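PDB 5GNE: leucine aminopeptidase from Legionella pneumophila, which probably acts as a zinc-dependent aminopeptidase of the M28 family, cleaving residues from the amino-terminal end of peptides. Local coordinates for residues I186-H191 and S210-M215; Q264-G269 and T328-A333; D276-L281 and K303-Y308; W280-Y285 and Y313-H318. All coordinates share one frame; numbering follows the deposited sequence.

In the fold
Four contacts follow one mixed sheet from its zinc-bearing centre to its edge. Contact 1 sets a helix on strand 185-191, and contact 2, with its centre about 10 Å away, joins the loop after strand 259-264 to strand 328-332; the two meet through the probable hydrogen bond from L265 N to G189 O, 2.9 Å. H191 of contact 1 and D266 of contact 2 bind the same zinc ion together with D204, also a ligand of a second zinc. Contact 3 forms one edge of the sheet, its centre about 12 Å from that of contact 2. Contact 4 shares strand 279-282 with contact 3 and returns to the metal site through S316 OG, 2.5 Å from D266 OD2.

Contact 1. Residues I186-H191 and S210-M215; sequences IVIGAH and SVELEM. With ZN (zinc ion), chain D.
I188 and E212 pass alongside with their side chains running in opposite senses where strand 186-191 runs over helix 210-215, the axes 8.5 Å apart. The packing is closest around the E212 carboxylate. CG lies between the backbone N and the carbonyl carbon (chi1 72°), and from there the extended chain carries the acid up to the strand. OE1 comes 3.2 Å from I188 O and also meets G189 CA, while OE2 lies 3.5 Å from A190 CB. The other half is looser: the M215 chain turns at its last torsion and brings CE tip to tip with I188 CD1 at 3.9 Å. Every residue that touches is buried, and F232 of the next strand covers both I188 and M215. This is the first strand and the helix of a beta-alpha-beta unit completed by strand 230-235. The strand ends at the metal, where H191 NE2 binds zinc at 2.3 Å beside D204 and D266. In the chemistry of the interface, OE1 and I188 O are both acceptors and form no hydrogen bond as modelled; burial against a carbonyl oxygen may raise the pKa of E212, and a protonated acid is one possible reading of the close approach.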
loop_
_atom_site.group_PDB
_atom_site.type_symbol
_atom_site.label_atom_id
_atom_site.label_comp_id
_atom_site.label_asym_id
_atom_site.label_seq_id
_atom_site.Cartn_x
_atom_site.Cartn_y
_atom_site.Cartn_z
ATOM N N ILE A 186 -7.521 12.638 2.001
ATOM C CA ILE A 186 -7.153 11.739 0.941
ATOM C C ILE A 186 -5.926 11.023 1.432
ATOM O O ILE A 186 -5.095 11.626 2.076
ATOM C CB ILE A 186 -6.903 12.473 -0.366
ATOM C CG1 ILE A 186 -8.207 13.108 -0.824
ATOM C CG2 ILE A 186 -6.450 11.518 -1.457
ATOM C CD1 ILE A 186 -7.955 14.171 -1.831
ATOM N N VAL A 187 -5.865 9.716 1.201
ATOM C CA VAL A 187 -4.726 8.920 1.617
ATOM C C VAL A 187 -4.033 8.272 0.412
ATOM O O VAL A 187 -4.679 7.626 -0.440
ATOM C CB VAL A 187 -5.136 7.832 2.630
ATOM C CG1 VAL A 187 -3.962 6.933 2.952
ATOM C CG2 VAL A 187 -5.686 8.461 3.899
ATOM N N ILE A 188 -2.723 8.442 0.365
ATOM C CA ILE A 188 -1.845 7.738 -0.548
ATOM C C ILE A 188 -0.927 6.836 0.276
ATOM O O ILE A 188 -0.316 7.295 1.260
ATOM C CB ILE A 188 -0.931 8.706 -1.363
ATOM C CG1 ILE A 188 -1.687 9.959 -1.803
ATOM C CG2 ILE A 188 -0.280 7.966 -2.526
ATOM C CD1 ILE A 188 -2.832 9.658 -2.741
ATOM N N GLY A 189 -0.764 5.591 -0.122
ATOM C CA GLY A 189 0.072 4.689 0.645
ATOM C C GLY A 189 0.863 3.746 -0.233
ATOM O O GLY A 189 0.477 3.456 -1.366
ATOM N N ALA A 190 1.979 3.266 0.301
ATOM C CA ALA A 190 2.798 2.247 -0.347
ATOM C C ALA A 190 3.521 1.533 0.772
ATOM O O ALA A 190 3.662 2.090 1.847
ATOM C CB ALA A 190 3.784 2.889 -1.332
ATOM N N HIS A 191 3.969 0.312 0.570
ATOM C CA HIS A 191 4.690 -0.347 1.646
ATOM C C HIS A 191 6.197 -0.306 1.430
ATOM O O HIS A 191 6.671 -0.416 0.301
ATOM C CB HIS A 191 4.194 -1.779 1.846
ATOM C CG HIS A 191 4.633 -2.774 0.813
ATOM N ND1 HIS A 191 5.798 -3.498 0.941
ATOM C CD2 HIS A 191 4.010 -3.255 -0.287
ATOM C CE1 HIS A 191 5.909 -4.345 -0.072
ATOM N NE2 HIS A 191 4.839 -4.223 -0.831
ATOM N N SER A 210 8.572 5.475 -4.232
ATOM C CA SER A 210 9.159 6.575 -4.989
ATOM C C SER A 210 8.070 7.445 -5.619
ATOM O O SER A 210 8.165 8.674 -5.646
ATOM C CB SER A 210 10.129 6.044 -6.060
ATOM O OG SER A 210 9.428 5.461 -7.150
ATOM N N VAL A 211 7.055 6.796 -6.168
ATOM C CA VAL A 211 5.978 7.520 -6.825
ATOM C C VAL A 211 5.271 8.484 -5.885
ATOM O O VAL A 211 5.011 9.632 -6.243
ATOM C CB VAL A 211 4.977 6.544 -7.449
ATOM C CG1 VAL A 211 3.662 7.248 -7.836
ATOM C CG2 VAL A 211 5.643 5.870 -8.672
ATOM N N GLU A 212 4.982 8.040 -4.671
ATOM C CA GLU A 212 4.256 8.897 -3.742
ATOM C C GLU A 212 5.166 9.960 -3.174
ATOM O O GLU A 212 4.687 11.056 -2.834
ATOM C CB GLU A 212 3.572 8.078 -2.630
ATOM C CG GLU A 212 4.469 7.468 -1.580
ATOM C CD GLU A 212 3.670 6.838 -0.431
ATOM O OE1 GLU A 212 2.470 7.159 -0.255
ATOM O OE2 GLU A 212 4.236 5.984 0.276
ATOM N N LEU A 213 6.458 9.662 -3.061
ATOM C CA LEU A 213 7.405 10.682 -2.599
ATOM C C LEU A 213 7.466 11.823 -3.592
ATOM O O LEU A 213 7.404 12.984 -3.197
ATOM C CB LEU A 213 8.800 10.103 -2.389
ATOM C CG LEU A 213 9.089 9.828 -0.911
ATOM C CD1 LEU A 213 10.417 9.135 -0.756
ATOM C CD2 LEU A 213 9.055 11.123 -0.078
ATOM N N GLU A 214 7.515 11.500 -4.882
ATOM C CA GLU A 214 7.439 12.539 -5.915
ATOM C C GLU A 214 6.105 13.308 -5.887
ATOM O O GLU A 214 6.066 14.534 -6.095
ATOM C CB GLU A 214 7.685 11.943 -7.305
ATOM C CG GLU A 214 7.721 12.967 -8.448
ATOM C CD GLU A 214 8.719 14.115 -8.245
ATOM O OE1 GLU A 214 9.632 13.999 -7.396
ATOM O OE2 GLU A 214 8.598 15.137 -8.959
ATOM N N MET A 215 5.013 12.586 -5.689
ATOM C CA MET A 215 3.705 13.233 -5.548
ATOM C C MET A 215 3.731 14.274 -4.431
ATOM O O MET A 215 3.338 15.433 -4.630
ATOM C CB MET A 215 2.643 12.193 -5.274
ATOM C CG MET A 215 2.222 11.447 -6.537
ATOM S SD MET A 215 1.332 9.971 -6.036
ATOM C CE MET A 215 -0.082 10.755 -5.262
HETATM ZN ZN ZN D . 3.893 -5.312 -2.609
#

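Contact 2. Residues Q264-G269 and T328-A333; sequences QLDQAG and TTYPSA. With ZN (zinc ion), chain D.
Y330 lays one face of its ring over CG of Q264, a CH-pi contact in which the carbon stands 4.3 Å from the ring centroid and is displaced toward the rim. Glutamine and tyrosine extend alongside one another in the same direction. In Y330, CG is anti to the backbone N (chi1 179°), and the ring beyond it reaches the 264-269 backbone, CD1 3.1 Å from Q264 O. Its hydroxyl ends at D266, where OH donates a hydrogen bond to D266 O, 3.1 Å away and near the plane of the ring. The C=O...donor angle there is 121°. The same residue is a zinc ligand: OD1 binds at 2.0 Å and OD2 at the longer 2.5 Å, so the tyrosine holds the backbone of a metal-binding aspartate. S316 OG adds a second-shell bond to D266 OD2 and another to Q264 NE2. Backbone bonds close both ends of the contact, Q264 N to T329 O at 3.0 Å and A333 N to Q267 O, also 3.0 Å. Beside the latter bond, A333 CB sits against Q267 O, 3.2 Å away. On the other side of the backbone from the Y330 ring, L265 CD2 touches P331 CG. The two segments run nearly the same way, as the loop after strand 259-264 leaves the sheet beside strand 328-332. Helix 202-221 meets L265 through V211, F361 of helix 355-373 packs on A268 and P331, and S332 pairs onward with W280 of strand 279-282.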
loop_
_atom_site.group_PDB
_atom_site.type_symbol
_atom_site.label_atom_id
_atom_site.label_comp_id
_atom_site.label_asym_id
_atom_site.label_seq_id
_atom_site.Cartn_x
_atom_site.Cartn_y
_atom_site.Cartn_z
ATOM N N GLN A 264 -3.668 2.886 -3.206
ATOM C CA GLN A 264 -2.567 1.992 -2.877
ATOM C C GLN A 264 -1.658 1.832 -4.056
ATOM O O GLN A 264 -2.100 1.499 -5.174
ATOM C CB GLN A 264 -3.077 0.629 -2.429
ATOM C CG GLN A 264 -2.007 -0.410 -2.230
ATOM C CD GLN A 264 -1.122 -0.204 -1.023
ATOM O OE1 GLN A 264 -1.246 0.781 -0.292
ATOM N NE2 GLN A 264 -0.199 -1.161 -0.803
ATOM N N LEU A 265 -0.380 2.055 -3.799
ATOM C CA LEU A 265 0.651 1.909 -4.800
ATOM C C LEU A 265 1.529 0.737 -4.427
ATOM O O LEU A 265 2.439 0.872 -3.616
ATOM C CB LEU A 265 1.467 3.192 -4.889
ATOM C CG LEU A 265 0.653 4.398 -5.388
ATOM C CD1 LEU A 265 1.376 5.699 -5.104
ATOM C CD2 LEU A 265 0.375 4.265 -6.903
ATOM N N ASP A 266 1.265 -0.412 -5.025
ATOM C CA ASP A 266 2.083 -1.578 -4.802
ATOM C C ASP A 266 2.500 -2.135 -6.179
ATOM O O ASP A 266 1.679 -2.686 -6.911
ATOM C CB ASP A 266 1.286 -2.566 -3.953
ATOM C CG ASP A 266 2.132 -3.632 -3.332
ATOM O OD1 ASP A 266 3.347 -3.686 -3.614
ATOM O OD2 ASP A 266 1.572 -4.397 -2.520
ATOM N N GLN A 267 3.800 -2.052 -6.469
ATOM C CA GLN A 267 4.374 -2.339 -7.802
ATOM C C GLN A 267 3.874 -1.389 -8.874
ATOM O O GLN A 267 2.854 -1.638 -9.523
ATOM C CB GLN A 267 4.119 -3.770 -8.227
ATOM C CG GLN A 267 4.830 -4.731 -7.337
ATOM C CD GLN A 267 4.259 -6.109 -7.441
ATOM O OE1 GLN A 267 4.243 -6.702 -8.517
ATOM N NE2 GLN A 267 3.788 -6.635 -6.326
ATOM N N ALA A 268 4.559 -0.254 -8.982
ATOM C CA ALA A 268 4.224 0.764 -9.974
ATOM C C ALA A 268 5.279 0.943 -11.069
ATOM O O ALA A 268 5.304 1.989 -11.723
ATOM C CB ALA A 268 3.985 2.075 -9.287
ATOM N N GLY A 269 6.185 -0.019 -11.228
ATOM C CA GLY A 269 7.344 0.230 -12.064
ATOM C C GLY A 269 7.819 -0.787 -13.080
ATOM O O GLY A 269 8.779 -0.530 -13.801
ATOM N N THR A 328 -11.424 2.678 -1.504
ATOM C CA THR A 328 -10.106 2.241 -1.867
ATOM C C THR A 328 -9.964 2.075 -3.364
ATOM O O THR A 328 -10.870 1.600 -4.019
ATOM C CB THR A 328 -9.835 0.921 -1.124
ATOM O OG1 THR A 328 -9.145 1.196 0.106
ATOM C CG2 THR A 328 -9.057 -0.047 -1.926
ATOM N N THR A 329 -8.832 2.497 -3.910
ATOM C CA THR A 329 -8.500 2.173 -5.297
ATOM C C THR A 329 -7.031 1.748 -5.411
ATOM O O THR A 329 -6.179 2.224 -4.654
ATOM C CB THR A 329 -8.779 3.356 -6.242
ATOM O OG1 THR A 329 -8.493 2.956 -7.585
ATOM C CG2 THR A 329 -7.901 4.543 -5.913
ATOM N N TYR A 330 -6.736 0.853 -6.344
ATOM C CA TYR A 330 -5.401 0.258 -6.453
ATOM C C TYR A 330 -4.940 0.106 -7.913
ATOM O O TYR A 330 -5.241 -0.890 -8.563
ATOM C CB TYR A 330 -5.388 -1.097 -5.705
ATOM C CG TYR A 330 -4.096 -1.915 -5.718
ATOM C CD1 TYR A 330 -2.869 -1.382 -6.124
ATOM C CD2 TYR A 330 -4.115 -3.236 -5.308
ATOM C CE1 TYR A 330 -1.716 -2.164 -6.142
ATOM C CE2 TYR A 330 -2.974 -4.019 -5.315
ATOM C CZ TYR A 330 -1.787 -3.482 -5.735
ATOM O OH TYR A 330 -0.669 -4.281 -5.712
ATOM N N PRO A 331 -4.230 1.115 -8.449
ATOM C CA PRO A 331 -3.631 0.952 -9.789
ATOM C C PRO A 331 -2.361 0.086 -9.735
ATOM O O PRO A 331 -1.529 0.264 -8.835
ATOM C CB PRO A 331 -3.311 2.393 -10.205
ATOM C CG PRO A 331 -3.038 3.100 -8.898
ATOM C CD PRO A 331 -3.974 2.457 -7.882
ATOM N N SER A 332 -2.199 -0.825 -10.691
ATOM C CA SER A 332 -1.048 -1.722 -10.690
ATOM C C SER A 332 -0.279 -1.812 -12.033
ATOM O O SER A 332 -0.860 -1.749 -13.114
ATOM C CB SER A 332 -1.522 -3.104 -10.266
ATOM O OG SER A 332 -0.436 -3.984 -10.134
ATOM N N ALA A 333 1.037 -1.992 -11.931
ATOM C CA ALA A 333 1.936 -2.124 -13.075
ATOM C C ALA A 333 1.646 -3.316 -13.995
ATOM O O ALA A 333 1.863 -3.228 -15.200
ATOM C CB ALA A 333 3.392 -2.195 -12.583
HETATM ZN ZN ZN D . 3.893 -5.312 -2.609
#

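Contact 3. Residues D276-L281 and K303-Y308; sequences DQTIWL and KTPVGY
Strands 279-281 and 306-308 pair in parallel, their axes coming within 4.2 Å while diverging by 45°. I279 N bonds to P305 O, G307 N returns to I279 O at 2.9 Å, and L281 N bonds to G307 O at 2.8 Å. CA-H...O contacts fill in between, among them Y308 CA to L281 O at 3.2 Å. On one face of this ladder L281 lies at the meeting point: its CD1 touches V306 CG1 at 3.9 Å, and its CB lies beside CE2 of Y308, whose side chain extends in the same direction. W280 belongs to the other face. G307 has no side chain to stand in its way, and the indole comes close to the neighbouring backbone, CD1 3.4 Å from Y308 N. T278 completes this side; its CG2, anti to the backbone N (chi1 of OG1 -59°), stands 3.6 Å above the W280 ring plane over the centre, while OG1 bonds to D276 OD1. Before the strands begin, T304 CG2 lies against Q277 O, 3.2 Å away, and near I279 N, and T304 OG1 makes only a weak bond to Q277 O. L281, V306 and Y308 all touch helix 288-302. Strand, helix and parallel strand together make a beta-alpha-beta crossover, with strand 306-309 as one of the two edge strands of the large mixed sheet of this M28 peptidase.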
loop_
_atom_site.group_PDB
_atom_site.type_symbol
_atom_site.label_atom_id
_atom_site.label_comp_id
_atom_site.label_asym_id
_atom_site.label_seq_id
_atom_site.Cartn_x
_atom_site.Cartn_y
_atom_site.Cartn_z
ATOM N N ASP A 276 4.457 -1.518 -23.393
ATOM C CA ASP A 276 3.033 -1.755 -23.189
ATOM C C ASP A 276 2.324 -0.468 -22.708
ATOM O O ASP A 276 1.297 -0.135 -23.260
ATOM C CB ASP A 276 2.773 -2.921 -22.229
ATOM C CG ASP A 276 1.360 -3.506 -22.388
ATOM O OD1 ASP A 276 0.452 -2.803 -22.905
ATOM O OD2 ASP A 276 1.148 -4.661 -21.964
ATOM N N GLN A 277 2.799 0.243 -21.683
ATOM C CA GLN A 277 2.028 1.438 -21.220
ATOM C C GLN A 277 0.604 1.279 -20.698
ATOM O O GLN A 277 0.024 2.249 -20.243
ATOM C CB GLN A 277 2.009 2.504 -22.329
ATOM C CG GLN A 277 2.462 3.892 -21.962
ATOM C CD GLN A 277 2.873 4.711 -23.151
ATOM O OE1 GLN A 277 2.796 5.955 -23.124
ATOM N NE2 GLN A 277 3.630 4.060 -24.036
ATOM N N THR A 278 0.056 0.075 -20.699
ATOM C CA THR A 278 -1.231 -0.157 -20.037
ATOM C C THR A 278 -1.083 -0.092 -18.524
ATOM O O THR A 278 -0.112 -0.595 -17.972
ATOM C CB THR A 278 -1.854 -1.538 -20.425
ATOM O OG1 THR A 278 -2.042 -1.608 -21.851
ATOM C CG2 THR A 278 -3.195 -1.723 -19.740
ATOM N N ILE A 279 -2.015 0.567 -17.852
ATOM C CA ILE A 279 -2.074 0.459 -16.397
ATOM C C ILE A 279 -3.344 -0.302 -15.991
ATOM O O ILE A 279 -4.428 -0.062 -16.517
ATOM C CB ILE A 279 -1.990 1.835 -15.733
ATOM C CG1 ILE A 279 -0.601 2.424 -16.018
ATOM C CG2 ILE A 279 -2.210 1.719 -14.232
ATOM C CD1 ILE A 279 -0.356 3.832 -15.474
ATOM N N TRP A 280 -3.196 -1.221 -15.046
ATOM C CA TRP A 280 -4.287 -2.107 -14.648
ATOM C C TRP A 280 -4.887 -1.700 -13.300
ATOM O O TRP A 280 -4.167 -1.435 -12.339
ATOM C CB TRP A 280 -3.782 -3.558 -14.585
ATOM C CG TRP A 280 -3.560 -4.180 -15.938
ATOM C CD1 TRP A 280 -4.479 -4.823 -16.695
ATOM C CD2 TRP A 280 -2.343 -4.158 -16.708
ATOM N NE1 TRP A 280 -3.909 -5.239 -17.881
ATOM C CE2 TRP A 280 -2.606 -4.828 -17.917
ATOM C CE3 TRP A 280 -1.066 -3.636 -16.489
ATOM C CZ2 TRP A 280 -1.627 -5.009 -18.902
ATOM C CZ3 TRP A 280 -0.095 -3.808 -17.475
ATOM C CH2 TRP A 280 -0.382 -4.490 -18.662
ATOM N N LEU A 281 -6.215 -1.671 -13.244
ATOM C CA LEU A 281 -6.941 -1.389 -12.019
ATOM C C LEU A 281 -7.459 -2.689 -11.454
ATOM O O LEU A 281 -7.862 -3.575 -12.220
ATOM C CB LEU A 281 -8.111 -0.443 -12.286
ATOM C CG LEU A 281 -7.725 0.917 -12.870
ATOM C CD1 LEU A 281 -8.957 1.765 -13.116
ATOM C CD2 LEU A 281 -6.745 1.635 -11.943
ATOM N N LYS A 303 -3.674 9.645 -20.336
ATOM C CA LYS A 303 -3.868 9.149 -21.705
ATOM C C LYS A 303 -3.210 7.784 -21.876
ATOM O O LYS A 303 -2.353 7.577 -22.728
ATOM C CB LYS A 303 -3.304 10.169 -22.697
ATOM C CG LYS A 303 -3.932 11.571 -22.516
ATOM C CD LYS A 303 -5.076 11.877 -23.478
ATOM C CE LYS A 303 -5.253 13.387 -23.680
ATOM N NZ LYS A 303 -6.636 13.776 -24.107
ATOM N N THR A 304 -3.642 6.852 -21.039
ATOM C CA THR A 304 -3.131 5.490 -21.024
ATOM C C THR A 304 -4.264 4.490 -21.245
ATOM O O THR A 304 -5.411 4.773 -20.904
ATOM C CB THR A 304 -2.401 5.237 -19.654
ATOM O OG1 THR A 304 -1.002 5.524 -19.781
ATOM C CG2 THR A 304 -2.559 3.841 -19.158
ATOM N N PRO A 305 -3.975 3.355 -21.900
ATOM C CA PRO A 305 -5.016 2.319 -21.954
ATOM C C PRO A 305 -5.320 1.823 -20.547
ATOM O O PRO A 305 -4.400 1.646 -19.742
ATOM C CB PRO A 305 -4.397 1.206 -22.806
ATOM C CG PRO A 305 -3.219 1.795 -23.438
ATOM C CD PRO A 305 -2.751 2.948 -22.610
ATOM N N VAL A 306 -6.590 1.611 -20.241
ATOM C CA VAL A 306 -6.967 1.155 -18.907
ATOM C C VAL A 306 -7.301 -0.326 -18.898
ATOM O O VAL A 306 -8.285 -0.735 -19.507
ATOM C CB VAL A 306 -8.177 1.903 -18.393
ATOM C CG1 VAL A 306 -8.544 1.398 -16.999
ATOM C CG2 VAL A 306 -7.914 3.398 -18.400
ATOM N N GLY A 307 -6.476 -1.130 -18.237
ATOM C CA GLY A 307 -6.791 -2.535 -18.019
ATOM C C GLY A 307 -7.374 -2.878 -16.650
ATOM O O GLY A 307 -7.455 -2.032 -15.754
ATOM N N TYR A 308 -7.807 -4.123 -16.495
ATOM C CA TYR A 308 -8.340 -4.610 -15.227
ATOM C C TYR A 308 -7.730 -5.965 -14.870
ATOM O O TYR A 308 -7.394 -6.766 -15.737
ATOM C CB TYR A 308 -9.868 -4.689 -15.268
ATOM C CG TYR A 308 -10.505 -3.318 -15.331
ATOM C CD1 TYR A 308 -10.837 -2.739 -16.553
ATOM C CD2 TYR A 308 -10.758 -2.592 -14.171
ATOM C CE1 TYR A 308 -11.404 -1.473 -16.617
ATOM C CE2 TYR A 308 -11.325 -1.331 -14.223
ATOM C CZ TYR A 308 -11.646 -0.771 -15.443
ATOM O OH TYR A 308 -12.213 0.487 -15.487
#

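Contact 4. Residues W280-Y285 and Y313-H318; sequences WLLKDY and YACSDH
Y285 O lies at the edge of the H318 imidazole, 3.3 Å from CD2 and 4.0 Å from NE2, near the ring plane. D284 O lies near that plane too, so two successive carbonyls border the ring, although no hydrogen bond forms across the contact. The setting is the M28 peptidase sheet, where the chain leaving strand 279-282 packs against the loop that leads into helix 318-323. H318 CG sits between its backbone N and carbonyl carbon (chi1 65°). The ring meets the 284-285 loop and, separately, the ring of Y330 in strand 328-332. The loop before helix 318-323 is stapled by the disulfide between C315 and C311. C315 SG, anti to the backbone N (chi1 174°), meets L282 CD2 at 4.1 Å, a contact of the disulfide with the apolar end of the strand. Two residues on, D317 is held at both carboxylate oxygens, OD2 taking a bond from Q264 NE2 and OD1 pairing with S245 OG. C315 itself lies about 8 Å from a bound zinc, measured from its side chain. Farther out, the two tyrosines cross at a slant: Y285 OH reaches the edge of the Y313 ring, 4.1 Å from CE1. The Y313 hydroxyl bonds instead to L82 O, and A314 CB stands 3.8 Å above one face of the Y313 ring, offset toward the rim.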
loop_
_atom_site.group_PDB
_atom_site.type_symbol
_atom_site.label_atom_id
_atom_site.label_comp_id
_atom_site.label_asym_id
_atom_site.label_seq_id
_atom_site.Cartn_x
_atom_site.Cartn_y
_atom_site.Cartn_z
ATOM N N TRP A 280 -3.196 -1.221 -15.046
ATOM C CA TRP A 280 -4.287 -2.107 -14.648
ATOM C C TRP A 280 -4.887 -1.700 -13.300
ATOM O O TRP A 280 -4.167 -1.435 -12.339
ATOM C CB TRP A 280 -3.782 -3.558 -14.585
ATOM C CG TRP A 280 -3.560 -4.180 -15.938
ATOM C CD1 TRP A 280 -4.479 -4.823 -16.695
ATOM C CD2 TRP A 280 -2.343 -4.158 -16.708
ATOM N NE1 TRP A 280 -3.909 -5.239 -17.881
ATOM C CE2 TRP A 280 -2.606 -4.828 -17.917
ATOM C CE3 TRP A 280 -1.066 -3.636 -16.489
ATOM C CZ2 TRP A 280 -1.627 -5.009 -18.902
ATOM C CZ3 TRP A 280 -0.095 -3.808 -17.475
ATOM C CH2 TRP A 280 -0.382 -4.490 -18.662
ATOM N N LEU A 281 -6.215 -1.671 -13.244
ATOM C CA LEU A 281 -6.941 -1.389 -12.019
ATOM C C LEU A 281 -7.459 -2.689 -11.454
ATOM O O LEU A 281 -7.862 -3.575 -12.220
ATOM C CB LEU A 281 -8.111 -0.443 -12.286
ATOM C CG LEU A 281 -7.725 0.917 -12.870
ATOM C CD1 LEU A 281 -8.957 1.765 -13.116
ATOM C CD2 LEU A 281 -6.745 1.635 -11.943
ATOM N N LEU A 282 -7.498 -2.789 -10.125
ATOM C CA LEU A 282 -7.951 -4.014 -9.479
ATOM C C LEU A 282 -9.431 -3.928 -9.286
ATOM O O LEU A 282 -9.940 -2.845 -9.031
ATOM C CB LEU A 282 -7.261 -4.217 -8.145
ATOM C CG LEU A 282 -5.950 -4.980 -8.296
ATOM C CD1 LEU A 282 -4.795 -4.064 -8.693
ATOM C CD2 LEU A 282 -5.647 -5.754 -7.035
ATOM N N LYS A 283 -10.147 -5.035 -9.462
ATOM C CA LYS A 283 -11.590 -4.935 -9.295
ATOM C C LYS A 283 -12.152 -5.609 -8.041
ATOM O O LYS A 283 -13.336 -5.456 -7.755
ATOM C CB LYS A 283 -12.344 -5.461 -10.520
ATOM C CG LYS A 283 -11.581 -6.266 -11.539
ATOM C CD LYS A 283 -12.573 -6.656 -12.648
ATOM C CE LYS A 283 -11.935 -7.385 -13.815
ATOM N NZ LYS A 283 -12.979 -8.017 -14.680
ATOM N N ASP A 284 -11.351 -6.368 -7.303
ATOM C CA ASP A 284 -11.864 -6.874 -6.031
ATOM C C ASP A 284 -11.253 -6.151 -4.817
ATOM O O ASP A 284 -10.114 -5.690 -4.836
ATOM C CB ASP A 284 -11.710 -8.408 -5.943
ATOM C CG ASP A 284 -10.340 -8.902 -6.361
ATOM O OD1 ASP A 284 -9.335 -8.438 -5.793
ATOM O OD2 ASP A 284 -10.279 -9.777 -7.263
ATOM N N TYR A 285 -12.041 -6.059 -3.757
ATOM C CA TYR A 285 -11.574 -5.480 -2.519
ATOM C C TYR A 285 -11.199 -4.008 -2.673
ATOM O O TYR A 285 -10.354 -3.499 -1.952
ATOM C CB TYR A 285 -10.401 -6.290 -1.961
ATOM C CG TYR A 285 -10.853 -7.338 -0.976
ATOM C CD1 TYR A 285 -10.984 -7.026 0.379
ATOM C CD2 TYR A 285 -11.167 -8.620 -1.385
ATOM C CE1 TYR A 285 -11.409 -7.969 1.296
ATOM C CE2 TYR A 285 -11.597 -9.569 -0.478
ATOM C CZ TYR A 285 -11.715 -9.236 0.859
ATOM O OH TYR A 285 -12.139 -10.176 1.766
ATOM N N TYR A 313 -6.457 -13.333 -1.996
ATOM C CA TYR A 313 -6.838 -12.862 -0.668
ATOM C C TYR A 313 -5.722 -12.046 -0.015
ATOM O O TYR A 313 -4.547 -12.374 -0.171
ATOM C CB TYR A 313 -7.197 -14.063 0.230
ATOM C CG TYR A 313 -7.568 -13.664 1.637
ATOM C CD1 TYR A 313 -8.652 -12.835 1.866
ATOM C CD2 TYR A 313 -6.813 -14.077 2.726
ATOM C CE1 TYR A 313 -8.987 -12.433 3.130
ATOM C CE2 TYR A 313 -7.142 -13.687 3.999
ATOM C CZ TYR A 313 -8.233 -12.861 4.194
ATOM O OH TYR A 313 -8.587 -12.454 5.443
ATOM N N ALA A 314 -6.090 -11.005 0.728
ATOM C CA ALA A 314 -5.123 -10.204 1.507
ATOM C C ALA A 314 -3.991 -9.764 0.589
ATOM O O ALA A 314 -2.805 -9.856 0.897
ATOM C CB ALA A 314 -4.590 -10.991 2.687
ATOM N N CYS A 315 -4.415 -9.314 -0.570
ATOM C CA CYS A 315 -3.551 -8.940 -1.656
ATOM C C CYS A 315 -2.538 -7.860 -1.283
ATOM O O CYS A 315 -1.328 -7.995 -1.538
ATOM C CB CYS A 315 -4.432 -8.470 -2.792
ATOM S SG CYS A 315 -3.430 -7.763 -4.238
ATOM N N SER A 316 -3.024 -6.788 -0.666
ATOM C CA SER A 316 -2.138 -5.689 -0.348
ATOM C C SER A 316 -2.816 -4.756 0.635
ATOM O O SER A 316 -3.960 -5.005 1.029
ATOM C CB SER A 316 -1.739 -4.946 -1.625
ATOM O OG SER A 316 -0.661 -4.066 -1.370
ATOM N N ASP A 317 -2.144 -3.668 1.001
ATOM C CA ASP A 317 -2.586 -2.876 2.151
ATOM C C ASP A 317 -3.989 -2.291 2.003
ATOM O O ASP A 317 -4.653 -2.036 3.005
ATOM C CB ASP A 317 -1.573 -1.767 2.433
ATOM C CG ASP A 317 -0.197 -2.333 2.753
ATOM O OD1 ASP A 317 -0.102 -3.044 3.768
ATOM O OD2 ASP A 317 0.784 -2.076 1.996
ATOM N N HIS A 318 -4.430 -2.073 0.762
ATOM C CA HIS A 318 -5.768 -1.559 0.504
ATOM C C HIS A 318 -6.834 -2.383 1.231
ATOM O O HIS A 318 -7.820 -1.830 1.718
ATOM C CB HIS A 318 -6.051 -1.513 -1.002
ATOM C CG HIS A 318 -6.086 -2.853 -1.656
ATOM N ND1 HIS A 318 -4.972 -3.662 -1.754
ATOM C CD2 HIS A 318 -7.101 -3.538 -2.235
ATOM C CE1 HIS A 318 -5.296 -4.788 -2.368
ATOM N NE2 HIS A 318 -6.583 -4.737 -2.669
#